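Local atomic coordinates of nitroreductase-like family protein (Bacillus cereus, PDB entry 2I7H), a protein that belongs to the nitroreductase-like family and binds flavin mononucleotide as a two-chain assembly with an antiparallel sheet in each subunit. Residues 98-103 / 158-163. Residues are numbered along the deposited sequence; the frame is centred on the assembly and turned at random.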
loop_
_atom_site.group_PDB
_atom_site.type_symbol
_atom_site.label_atom_id
_atom_site.label_comp_id
_atom_site.label_asym_id
_atom_site.label_seq_id
_atom_site.Cartn_x
_atom_site.Cartn_y
_atom_site.Cartn_z
ATOM N N VAL A 98 -5.764 9.330 -8.216
ATOM C CA VAL A 98 -5.153 9.512 -6.890
ATOM C C VAL A 98 -3.766 10.104 -7.117
ATOM O O VAL A 98 -2.944 9.533 -7.856
ATOM C CB VAL A 98 -5.015 8.186 -6.111
ATOM C CG1 VAL A 98 -4.307 8.425 -4.782
ATOM C CG2 VAL A 98 -6.417 7.474 -5.908
ATOM N N TYR A 99 -3.514 11.253 -6.507
ATOM C CA TYR A 99 -2.272 11.938 -6.722
ATOM C C TYR A 99 -1.714 12.518 -5.421
ATOM O O TYR A 99 -2.400 12.553 -4.388
ATOM C CB TYR A 99 -2.402 13.002 -7.848
ATOM C CG TYR A 99 -3.240 14.159 -7.477
ATOM C CD1 TYR A 99 -4.638 14.119 -7.640
ATOM C CD2 TYR A 99 -2.665 15.298 -6.931
ATOM C CE1 TYR A 99 -5.419 15.188 -7.279
ATOM C CE2 TYR A 99 -3.442 16.385 -6.566
ATOM C CZ TYR A 99 -4.822 16.315 -6.734
ATOM O OH TYR A 99 -5.588 17.392 -6.368
HETATM N N MSE A 100 -0.452 12.944 -5.485
HETATM C CA MSE A 100 0.246 13.547 -4.349
HETATM C C MSE A 100 1.233 14.609 -4.835
HETATM O O MSE A 100 1.685 14.570 -5.985
HETATM C CB MSE A 100 1.007 12.483 -3.528
HETATM C CG MSE A 100 2.084 11.757 -4.342
HETATM SE SE MSE A 100 3.035 10.470 -3.264
HETATM C CE MSE A 100 4.783 10.829 -3.847
ATOM N N ASN A 101 1.570 15.541 -3.947
ATOM C CA ASN A 101 2.667 16.460 -4.229
ATOM C C ASN A 101 3.956 15.688 -4.108
ATOM O O ASN A 101 4.145 14.967 -3.132
ATOM C CB ASN A 101 2.633 17.660 -3.292
ATOM C CG ASN A 101 1.418 18.514 -3.516
ATOM O OD1 ASN A 101 1.184 18.992 -4.618
ATOM N ND2 ASN A 101 0.610 18.690 -2.473
ATOM N N GLU A 102 4.837 15.853 -5.081
ATOM C CA GLU A 102 6.075 15.114 -5.066
ATOM C C GLU A 102 7.107 15.853 -4.243
ATOM O O GLU A 102 7.547 16.941 -4.618
ATOM C CB GLU A 102 6.584 14.918 -6.488
ATOM C CG GLU A 102 7.794 14.073 -6.526
ATOM C CD GLU A 102 7.458 12.663 -6.707
ATOM O OE1 GLU A 102 8.064 12.043 -7.573
ATOM O OE2 GLU A 102 6.569 12.161 -5.989
ATOM N N ASP A 103 7.496 15.263 -3.126
ATOM C CA ASP A 103 8.528 15.850 -2.272
ATOM C C ASP A 103 9.845 15.709 -3.036
ATOM O O ASP A 103 10.100 14.670 -3.601
ATOM C CB ASP A 103 8.566 15.180 -0.875
ATOM C CG ASP A 103 9.368 15.984 0.156
ATOM O OD1 ASP A 103 10.603 16.133 -0.002
ATOM O OD2 ASP A 103 8.755 16.485 1.151
ATOM N N ARG A 158 2.407 13.925 -8.548
ATOM C CA ARG A 158 2.556 12.585 -9.050
ATOM C C ARG A 158 1.231 11.844 -8.991
ATOM O O ARG A 158 0.496 11.938 -8.006
ATOM C CB ARG A 158 3.611 11.827 -8.234
ATOM C CG ARG A 158 3.684 10.356 -8.560
ATOM C CD ARG A 158 4.523 9.611 -7.545
ATOM N NE ARG A 158 5.962 9.896 -7.665
ATOM C CZ ARG A 158 6.837 9.130 -8.326
ATOM N NH1 ARG A 158 6.402 8.038 -8.940
ATOM N NH2 ARG A 158 8.135 9.474 -8.388
ATOM N N ILE A 159 0.937 11.112 -10.059
ATOM C CA ILE A 159 -0.266 10.313 -10.138
ATOM C C ILE A 159 0.115 8.910 -9.737
ATOM O O ILE A 159 0.883 8.236 -10.417
ATOM C CB ILE A 159 -0.913 10.349 -11.551
ATOM C CG1 ILE A 159 -1.295 11.786 -11.921
ATOM C CG2 ILE A 159 -2.095 9.364 -11.657
ATOM C CD1 ILE A 159 -1.896 11.932 -13.330
ATOM N N VAL A 160 -0.408 8.493 -8.599
ATOM C CA VAL A 160 -0.149 7.156 -8.076
ATOM C C VAL A 160 -1.004 6.081 -8.752
ATOM O O VAL A 160 -0.537 4.965 -8.958
ATOM C CB VAL A 160 -0.303 7.124 -6.551
ATOM C CG1 VAL A 160 0.116 5.796 -6.021
ATOM C CG2 VAL A 160 0.563 8.257 -5.954
ATOM N N GLY A 161 -2.236 6.422 -9.118
ATOM C CA GLY A 161 -3.085 5.482 -9.810
ATOM C C GLY A 161 -4.378 6.111 -10.250
ATOM O O GLY A 161 -4.780 7.164 -9.743
ATOM N N ILE A 162 -5.010 5.483 -11.241
ATOM C CA ILE A 162 -6.386 5.801 -11.583
ATOM C C ILE A 162 -7.195 4.578 -11.243
ATOM O O ILE A 162 -6.968 3.511 -11.782
ATOM C CB ILE A 162 -6.582 6.229 -13.058
ATOM C CG1 ILE A 162 -5.628 7.387 -13.386
ATOM C CG2 ILE A 162 -8.101 6.573 -13.325
ATOM C CD1 ILE A 162 -5.841 8.070 -14.735
ATOM N N LEU A 163 -8.122 4.728 -10.309
ATOM C CA LEU A 163 -8.983 3.624 -9.933
ATOM C C LEU A 163 -10.261 3.668 -10.758
ATOM O O LEU A 163 -10.927 4.690 -10.802
ATOM C CB LEU A 163 -9.325 3.681 -8.444
ATOM C CG LEU A 163 -8.238 3.498 -7.402
ATOM C CD1 LEU A 163 -8.694 4.277 -6.200
ATOM C CD2 LEU A 163 -8.063 2.003 -7.076
#
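V98 and M100 pair with G161 and R158 in antiparallel fashion, and between these pairs segment 158-163 carries one residue more than its neighbour. Backbone bonds fix the register: V98 N gives a nearly straight bond to G161 O (2.8 Å, 175° at the hydrogen), while M100 and R158 bond to each other through both N-H and C=O groups. The extra residue makes a classic beta bulge, in which V160 and G161 both face V98. V98 O takes the V160 N-H, with V160 N at 2.8 Å, and, weakly, that of G161; V160 has helix-like backbone angles, which turn the two N-H groups to one acceptor. The bulge lies on the two central strands of the nitroreductase-type sheet, and its V160 side chain lies about 7 Å from the bound flavin mononucleotide.

Charge pairing takes over where strand 94-101 gives way to loop. R158 grips E102 side-on: R158 NE meets E102 OE2 at 2.9 Å and R158 NH2 meets the syn lone pair of E102 OE1 at 2.7 Å, the two planes being 35° apart. R158 NH1 forms a salt bridge to D110 of the second subunit, which ties this end of the strand pair to the dimer partner.

Apolar contacts are sparser. The selenomethionine M100 lies beside R158, with M100 CE 3.9 Å from R158 CD, and M100 CG meets V160 CG2 at 4.1 Å; V98 CG2, anti to the carbonyl carbon, reaches L163 CD1 at 3.9 Å.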